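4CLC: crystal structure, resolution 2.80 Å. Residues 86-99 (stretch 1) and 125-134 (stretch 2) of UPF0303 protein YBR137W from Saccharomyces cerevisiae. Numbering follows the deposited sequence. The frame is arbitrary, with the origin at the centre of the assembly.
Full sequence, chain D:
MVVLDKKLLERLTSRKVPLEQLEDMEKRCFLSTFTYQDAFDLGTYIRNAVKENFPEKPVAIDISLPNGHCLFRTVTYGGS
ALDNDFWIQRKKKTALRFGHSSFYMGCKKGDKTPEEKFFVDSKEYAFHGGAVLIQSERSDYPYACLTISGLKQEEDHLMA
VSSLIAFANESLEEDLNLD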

ATOM      1  N   PHE D  86       4.339 -10.320 -18.573  1.00 39.59           N
ATOM      2  CA  PHE D  86       4.998 -10.441 -17.287  1.00 40.63           C
ATOM      3  C   PHE D  86       6.463 -10.871 -17.458  1.00 43.61           C
ATOM      4  O   PHE D  86       7.366 -10.256 -16.886  1.00 38.66           O
ATOM      5  CB  PHE D  86       4.248 -11.431 -16.408  1.00 39.74           C
ATOM      6  CG  PHE D  86       2.972 -10.894 -15.853  1.00 42.03           C
ATOM      7  CD1 PHE D  86       2.974 -10.149 -14.674  1.00 38.66           C
ATOM      8  CD2 PHE D  86       1.760 -11.127 -16.500  1.00 42.68           C
ATOM      9  CE1 PHE D  86       1.804  -9.637 -14.146  1.00 38.66           C
ATOM     10  CE2 PHE D  86       0.572 -10.624 -15.976  1.00 39.92           C
ATOM     11  CZ  PHE D  86       0.606  -9.872 -14.787  1.00 39.60           C
ATOM     12  N   TRP D  87       6.690 -11.911 -18.266  1.00 40.04           N
ATOM     13  CA  TRP D  87       8.042 -12.419 -18.477  1.00 38.90           C
ATOM     14  C   TRP D  87       8.896 -11.347 -19.105  1.00 42.43           C
ATOM     15  O   TRP D  87      10.041 -11.137 -18.692  1.00 43.38           O
ATOM     16  CB  TRP D  87       8.051 -13.695 -19.343  1.00 44.80           C
ATOM     17  CG  TRP D  87       7.868 -14.937 -18.511  1.00 41.64           C
ATOM     18  CD1 TRP D  87       6.707 -15.631 -18.302  1.00 39.86           C
ATOM     19  CD2 TRP D  87       8.864 -15.591 -17.739  1.00 38.66           C
ATOM     20  NE1 TRP D  87       6.922 -16.674 -17.445  1.00 45.62           N
ATOM     21  CE2 TRP D  87       8.251 -16.677 -17.085  1.00 43.92           C
ATOM     22  CE3 TRP D  87      10.228 -15.371 -17.532  1.00 39.47           C
ATOM     23  CZ2 TRP D  87       8.949 -17.544 -16.249  1.00 43.20           C
ATOM     24  CZ3 TRP D  87      10.922 -16.229 -16.699  1.00 38.71           C
ATOM     25  CH2 TRP D  87      10.283 -17.300 -16.068  1.00 40.33           C
ATOM     26  N   ILE D  88       8.333 -10.643 -20.080  1.00 41.19           N
ATOM     27  CA  ILE D  88       9.063  -9.566 -20.722  1.00 42.93           C
ATOM     28  C   ILE D  88       9.435  -8.481 -19.712  1.00 41.67           C
ATOM     29  O   ILE D  88      10.564  -8.006 -19.712  1.00 38.66           O
ATOM     30  CB  ILE D  88       8.263  -8.964 -21.883  1.00 45.34           C
ATOM     31  CG1 ILE D  88       8.313  -9.921 -23.071  1.00 43.60           C
ATOM     32  CG2 ILE D  88       8.840  -7.598 -22.299  1.00 39.26           C
ATOM     33  CD1 ILE D  88       7.708  -9.355 -24.302  1.00 47.83           C
ATOM     34  N   GLN D  89       8.497  -8.122 -18.837  1.00 41.45           N
ATOM     35  CA  GLN D  89       8.753  -7.077 -17.855  1.00 41.50           C
ATOM     36  C   GLN D  89       9.771  -7.532 -16.841  1.00 42.76           C
ATOM     37  O   GLN D  89      10.720  -6.816 -16.528  1.00 38.66           O
ATOM     38  CB  GLN D  89       7.471  -6.660 -17.151  1.00 40.69           C
ATOM     39  CG  GLN D  89       7.389  -5.156 -16.928  1.00 50.13           C
ATOM     40  CD  GLN D  89       7.397  -4.349 -18.245  1.00 67.63           C
ATOM     41  OE1 GLN D  89       7.296  -4.906 -19.353  1.00 53.33           O
ATOM     42  NE2 GLN D  89       7.503  -3.025 -18.117  1.00 71.60           N
ATOM     43  N   ARG D  90       9.584  -8.754 -16.358  1.00 40.76           N
ATOM     44  CA  ARG D  90      10.492  -9.331 -15.388  1.00 38.98           C
ATOM     45  C   ARG D  90      11.917  -9.559 -15.936  1.00 44.09           C
ATOM     46  O   ARG D  90      12.902  -9.314 -15.220  1.00 42.34           O
ATOM     47  CB  ARG D  90       9.894 -10.618 -14.854  1.00 38.66           C
ATOM     48  CG  ARG D  90       8.576 -10.406 -14.172  1.00 38.66           C
ATOM     49  CD  ARG D  90       8.014 -11.678 -13.620  1.00 42.73           C
ATOM     50  NE  ARG D  90       8.978 -12.340 -12.745  1.00 51.87           N
ATOM     51  CZ  ARG D  90       9.546 -13.515 -13.005  1.00 50.54           C
ATOM     52  NH1 ARG D  90       9.240 -14.187 -14.107  1.00 47.92           N
ATOM     53  NH2 ARG D  90      10.418 -14.020 -12.155  1.00 56.06           N
ATOM     54  N   LYS D  91      12.052  -9.993 -17.188  1.00 38.66           N
ATOM     55  CA  LYS D  91      13.396 -10.175 -17.727  1.00 39.84           C
ATOM     56  C   LYS D  91      14.088  -8.829 -17.904  1.00 43.14           C
ATOM     57  O   LYS D  91      15.225  -8.637 -17.456  1.00 40.80           O
ATOM     58  CB  LYS D  91      13.368 -10.920 -19.058  1.00 40.41           C
ATOM     59  CG  LYS D  91      12.899 -12.351 -18.963  1.00 40.61           C
ATOM     60  CD  LYS D  91      13.125 -13.084 -20.265  1.00 40.19           C
ATOM     61  CE  LYS D  91      12.357 -14.396 -20.310  1.00 40.00           C
ATOM     62  NZ  LYS D  91      12.535 -15.073 -21.637  1.00 47.60           N
ATOM     63  N   LYS D  92      13.382  -7.909 -18.560  1.00 42.65           N
ATOM     64  CA  LYS D  92      13.860  -6.560 -18.855  1.00 38.66           C
ATOM     65  C   LYS D  92      14.308  -5.874 -17.583  1.00 40.15           C
ATOM     66  O   LYS D  92      15.356  -5.233 -17.548  1.00 41.44           O
ATOM     67  CB  LYS D  92      12.755  -5.740 -19.540  1.00 38.66           C
ATOM     68  CG  LYS D  92      13.150  -4.330 -19.896  1.00 38.66           C
ATOM     69  CD  LYS D  92      12.055  -3.571 -20.614  1.00 38.66           C
ATOM     70  CE  LYS D  92      10.793  -3.508 -19.820  1.00 38.88           C
ATOM     71  NZ  LYS D  92       9.697  -4.127 -20.607  1.00 42.38           N
ATOM     72  N   LYS D  93      13.511  -6.030 -16.535  1.00 38.66           N
ATOM     73  CA  LYS D  93      13.799  -5.375 -15.280  1.00 38.66           C
ATOM     74  C   LYS D  93      15.156  -5.835 -14.750  1.00 45.05           C
ATOM     75  O   LYS D  93      16.029  -5.004 -14.456  1.00 43.90           O
ATOM     76  CB  LYS D  93      12.686  -5.627 -14.252  1.00 38.66           C
ATOM     77  CG  LYS D  93      12.779  -4.651 -13.093  1.00 42.64           C
ATOM     78  CD  LYS D  93      11.580  -4.660 -12.173  1.00 48.14           C
ATOM     79  CE  LYS D  93      11.682  -3.517 -11.154  1.00 39.87           C
ATOM     80  NZ  LYS D  93      10.357  -3.100 -10.589  1.00 38.66           N
ATOM     81  N   THR D  94      15.340  -7.153 -14.649  1.00 45.45           N
ATOM     82  CA  THR D  94      16.622  -7.712 -14.235  1.00 40.00           C
ATOM     83  C   THR D  94      17.760  -7.162 -15.089  1.00 40.71           C
ATOM     84  O   THR D  94      18.699  -6.573 -14.560  1.00 42.97           O
ATOM     85  CB  THR D  94      16.646  -9.240 -14.331  1.00 43.95           C
ATOM     86  OG1 THR D  94      15.677  -9.822 -13.444  1.00 41.40           O
ATOM     87  CG2 THR D  94      18.008  -9.737 -13.983  1.00 39.60           C
ATOM     88  N   ALA D  95      17.657  -7.315 -16.408  1.00 38.66           N
ATOM     89  CA  ALA D  95      18.705  -6.849 -17.318  1.00 38.66           C
ATOM     90  C   ALA D  95      19.099  -5.382 -17.154  1.00 39.27           C
ATOM     91  O   ALA D  95      20.289  -5.083 -17.112  1.00 41.93           O
ATOM     92  CB  ALA D  95      18.294  -7.096 -18.741  1.00 42.91           C
ATOM     93  N   LEU D  96      18.127  -4.468 -17.067  1.00 40.56           N
ATOM     94  CA  LEU D  96      18.442  -3.032 -16.992  1.00 38.86           C
ATOM     95  C   LEU D  96      19.067  -2.664 -15.656  1.00 38.89           C
ATOM     96  O   LEU D  96      19.898  -1.749 -15.557  1.00 38.66           O
ATOM     97  CB  LEU D  96      17.192  -2.182 -17.238  1.00 38.66           C
ATOM     98  CG  LEU D  96      16.707  -2.068 -18.690  1.00 44.48           C
ATOM     99  CD1 LEU D  96      15.240  -1.634 -18.746  1.00 40.73           C
ATOM    100  CD2 LEU D  96      17.596  -1.140 -19.516  1.00 38.66           C
ATOM    101  N   ARG D  97      18.672  -3.390 -14.624  1.00 38.66           N
ATOM    102  CA  ARG D  97      19.185  -3.127 -13.295  1.00 41.92           C
ATOM    103  C   ARG D  97      20.623  -3.597 -13.126  1.00 45.82           C
ATOM    104  O   ARG D  97      21.471  -2.879 -12.570  1.00 42.34           O
ATOM    105  CB  ARG D  97      18.314  -3.805 -12.242  1.00 39.33           C
ATOM    106  CG  ARG D  97      18.925  -3.748 -10.876  1.00 39.29           C
ATOM    107  CD  ARG D  97      17.984  -4.253  -9.812  1.00 40.99           C
ATOM    108  NE  ARG D  97      18.635  -4.242  -8.500  1.00 39.96           N
ATOM    109  CZ  ARG D  97      17.993  -4.394  -7.350  1.00 40.39           C
ATOM    110  NH1 ARG D  97      16.674  -4.557  -7.344  1.00 40.43           N
ATOM    111  NH2 ARG D  97      18.668  -4.370  -6.211  1.00 38.66           N
ATOM    112  N   PHE D  98      20.888  -4.824 -13.572  1.00 43.27           N
ATOM    113  CA  PHE D  98      22.161  -5.448 -13.255  1.00 43.42           C
ATOM    114  C   PHE D  98      23.252  -5.232 -14.296  1.00 43.69           C
ATOM    115  O   PHE D  98      24.431  -5.449 -14.004  1.00 46.37           O
ATOM    116  CB  PHE D  98      21.934  -6.925 -13.005  1.00 41.47           C
ATOM    117  CG  PHE D  98      21.168  -7.209 -11.730  1.00 43.41           C
ATOM    118  CD1 PHE D  98      21.803  -7.160 -10.500  1.00 40.35           C
ATOM    119  CD2 PHE D  98      19.818  -7.522 -11.769  1.00 38.66           C
ATOM    120  CE1 PHE D  98      21.098  -7.423  -9.329  1.00 44.04           C
ATOM    121  CE2 PHE D  98      19.115  -7.783 -10.619  1.00 38.66           C
ATOM    122  CZ  PHE D  98      19.756  -7.737  -9.391  1.00 43.17           C
ATOM    123  N   GLY D  99      22.869  -4.750 -15.475  1.00 39.58           N
ATOM    124  CA  GLY D  99      23.822  -4.482 -16.536  1.00 42.61           C
ATOM    125  C   GLY D  99      24.284  -5.686 -17.356  1.00 43.24           C
ATOM    126  O   GLY D  99      25.289  -5.598 -18.068  1.00 44.55           O
ATOM    127  N   TYR D 125      11.683  -9.511 -10.569  1.00 49.87           N
ATOM    128  CA  TYR D 125      12.798  -9.786 -11.476  1.00 45.23           C
ATOM    129  C   TYR D 125      12.856 -11.247 -11.951  1.00 44.27           C
ATOM    130  O   TYR D 125      12.720 -12.164 -11.161  1.00 46.07           O
ATOM    131  CB  TYR D 125      14.113  -9.433 -10.802  1.00 42.53           C
ATOM    132  CG  TYR D 125      14.255  -7.990 -10.386  1.00 44.16           C
ATOM    133  CD1 TYR D 125      13.756  -7.543  -9.158  1.00 44.52           C
ATOM    134  CD2 TYR D 125      14.906  -7.079 -11.197  1.00 38.66           C
ATOM    135  CE1 TYR D 125      13.892  -6.240  -8.763  1.00 38.66           C
ATOM    136  CE2 TYR D 125      15.046  -5.771 -10.805  1.00 44.69           C
ATOM    137  CZ  TYR D 125      14.538  -5.355  -9.584  1.00 43.12           C
ATOM    138  OH  TYR D 125      14.697  -4.040  -9.191  1.00 44.21           O
ATOM    139  N   ALA D 126      13.056 -11.464 -13.242  1.00 43.45           N
ATOM    140  CA  ALA D 126      13.166 -12.824 -13.759  1.00 45.94           C
ATOM    141  C   ALA D 126      14.607 -13.140 -14.097  1.00 48.27           C
ATOM    142  O   ALA D 126      15.341 -12.292 -14.613  1.00 45.23           O
ATOM    143  CB  ALA D 126      12.301 -13.023 -14.976  1.00 47.15           C
ATOM    144  N   PHE D 127      15.042 -14.332 -13.721  1.00 45.02           N
ATOM    145  CA  PHE D 127      16.402 -14.715 -14.014  1.00 44.33           C
ATOM    146  C   PHE D 127      16.596 -15.739 -15.153  1.00 52.17           C
ATOM    147  O   PHE D 127      17.740 -16.139 -15.429  1.00 51.96           O
ATOM    148  CB  PHE D 127      17.049 -15.134 -12.704  1.00 43.54           C
ATOM    149  CG  PHE D 127      17.321 -13.962 -11.823  1.00 42.55           C
ATOM    150  CD1 PHE D 127      16.337 -13.477 -10.968  1.00 39.65           C
ATOM    151  CD2 PHE D 127      18.526 -13.272 -11.924  1.00 42.86           C
ATOM    152  CE1 PHE D 127      16.573 -12.360 -10.191  1.00 38.92           C
ATOM    153  CE2 PHE D 127      18.772 -12.159 -11.148  1.00 38.66           C
ATOM    154  CZ  PHE D 127      17.793 -11.697 -10.285  1.00 40.06           C
ATOM    155  N   HIS D 128      15.500 -16.146 -15.811  1.00 47.58           N
ATOM    156  CA  HIS D 128      15.573 -16.843 -17.112  1.00 44.26           C
ATOM    157  C   HIS D 128      16.096 -15.914 -18.198  1.00 45.49           C
ATOM    158  O   HIS D 128      16.053 -14.695 -18.044  1.00 46.73           O
ATOM    159  CB  HIS D 128      14.220 -17.368 -17.544  1.00 40.84           C
ATOM    160  CG  HIS D 128      13.682 -18.447 -16.660  1.00 48.63           C
ATOM    161  ND1 HIS D 128      13.938 -18.497 -15.306  1.00 47.22           N
ATOM    162  CD2 HIS D 128      12.846 -19.479 -16.925  1.00 45.62           C
ATOM    163  CE1 HIS D 128      13.309 -19.530 -14.779  1.00 45.97           C
ATOM    164  NE2 HIS D 128      12.639 -20.144 -15.737  1.00 49.55           N
ATOM    165  N   GLY D 129      16.599 -16.476 -19.291  1.00 45.29           N
ATOM    166  CA  GLY D 129      17.213 -15.670 -20.330  1.00 44.81           C
ATOM    167  C   GLY D 129      16.234 -15.108 -21.355  1.00 44.12           C
ATOM    168  O   GLY D 129      15.064 -15.469 -21.380  1.00 40.52           O
ATOM    169  N   GLY D 130      16.756 -14.303 -22.272  1.00 45.52           N
ATOM    170  CA  GLY D 130      15.947 -13.629 -23.280  1.00 45.97           C
ATOM    171  C   GLY D 130      15.902 -12.106 -23.282  1.00 48.02           C
ATOM    172  O   GLY D 130      15.406 -11.516 -24.237  1.00 46.71           O
ATOM    173  N   ALA D 131      16.467 -11.472 -22.255  1.00 46.19           N
ATOM    174  CA  ALA D 131      16.571 -10.024 -22.211  1.00 39.95           C
ATOM    175  C   ALA D 131      18.006  -9.612 -22.403  1.00 46.19           C
ATOM    176  O   ALA D 131      18.831  -9.819 -21.520  1.00 50.03           O
ATOM    177  CB  ALA D 131      16.055  -9.484 -20.896  1.00 42.72           C
ATOM    178  N   VAL D 132      18.303  -9.012 -23.544  1.00 38.66           N
ATOM    179  CA  VAL D 132      19.653  -8.586 -23.836  1.00 38.66           C
ATOM    180  C   VAL D 132      19.677  -7.079 -24.011  1.00 38.66           C
ATOM    181  O   VAL D 132      18.918  -6.524 -24.794  1.00 38.66           O
ATOM    182  CB  VAL D 132      20.202  -9.289 -25.111  1.00 41.23           C
ATOM    183  CG1 VAL D 132      21.539  -8.703 -25.523  1.00 38.66           C
ATOM    184  CG2 VAL D 132      20.322 -10.778 -24.880  1.00 38.66           C
ATOM    185  N   LEU D 133      20.537  -6.411 -23.264  1.00 38.66           N
ATOM    186  CA  LEU D 133      20.710  -4.993 -23.435  1.00 38.66           C
ATOM    187  C   LEU D 133      21.231  -4.687 -24.831  1.00 46.65           C
ATOM    188  O   LEU D 133      21.932  -5.502 -25.433  1.00 50.44           O
ATOM    189  CB  LEU D 133      21.664  -4.434 -22.381  1.00 40.83           C
ATOM    190  CG  LEU D 133      21.194  -4.524 -20.935  1.00 38.96           C
ATOM    191  CD1 LEU D 133      22.327  -4.160 -19.997  1.00 42.91           C
ATOM    192  CD2 LEU D 133      20.030  -3.612 -20.723  1.00 40.14           C
ATOM    193  N   ILE D 134      20.867  -3.511 -25.341  1.00 47.52           N
ATOM    194  CA  ILE D 134      21.399  -2.990 -26.585  1.00 47.67           C
ATOM    195  C   ILE D 134      22.436  -1.930 -26.260  1.00 49.39           C
ATOM    196  O   ILE D 134      22.091  -0.822 -25.843  1.00 46.25           O
ATOM    197  CB  ILE D 134      20.304  -2.364 -27.473  1.00 44.45           C
ATOM    198  CG1 ILE D 134      19.196  -3.364 -27.782  1.00 38.80           C
ATOM    199  CG2 ILE D 134      20.910  -1.842 -28.766  1.00 49.80           C
ATOM    200  CD1 ILE D 134      18.120  -2.783 -28.668  1.00 38.66           C
TER

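The helix of residues 86-98 lies against a segment that runs from a loop, Tyr125 to Gly130, into the strand 131-134. The helix and strand axes come within 7.7 Å of each other, a close packing that small side chains make possible. At the meeting point Ala95 and Ala131 both direct CB toward the opposing stretch, and their CB atoms lie 3.9 Å apart. Ala131 CB is also 3.6 Å from Lys91 CB, so one methyl group rests among the bases of successive helical turns.

Leu133, farther along the strand, is the larger bump. Its CD2 packs 3.7 Å from Leu96 CD2, while its CD1 sits 3.7 Å from the carbonyl O of Ala95 and 3.6 Å from Gly99 C. The branched end thus reaches the place where the chain leaves the helix; Gly99 has positive phi, a conformation that favours glycine.

In the loop, Ala126 supplies another small knob. Its CB touches Trp87 CZ3 at 3.9 Å and lies over one face of the Arg90 guanidinium, 3.4 Å from NH1. The short side chain lets the backbones approach, and Ala126 N donates a nearly straight hydrogen bond to Arg90 O (2.9 Å). That carbonyl also accepts a weak helical bond from Thr94 N. Thr94 OG1 in turn donates to Ala126 O at 2.8 Å, so Ala126 is tied to the helix through both its N and its O. Thr94 also lies against Phe127: its CG2 makes an off-centre CH-pi contact with the ring, and OG1 lies over a face of it too. Phe127 CZ also meets Phe98 CE2 at 4.1 Å.

Tyr125 has the largest area covered by the other stretch. Its CA-to-CB bond points away overall, but the ring comes back along the helix. Lys93 CD lies over one ring face, 4.1 Å from the ring centroid, showing how the aliphatic part of a lysine can cover an aromatic surface. Phe98 CE2 approaches Tyr125 CD2 at 4.3 Å, and at the far end of the ring Arg97 NH1 donates to Tyr125 OH (2.8 Å). The extended arginine is long enough to reach this hydroxyl.

Near Gly129 and Gly130 the filling group is Lys91. Its extended chain carries NZ to Gly129 O, a 2.6 Å hydrogen bond. Gly130 leaves room for this amine: an ideal CB there would lie 2.7 Å from Lys91 NZ, a clash, and its backbone angles independently call for glycine. Before the glycines, Trp87 CH2 sits over a face of the His128 ring, 3.5 Å from His128 CD2.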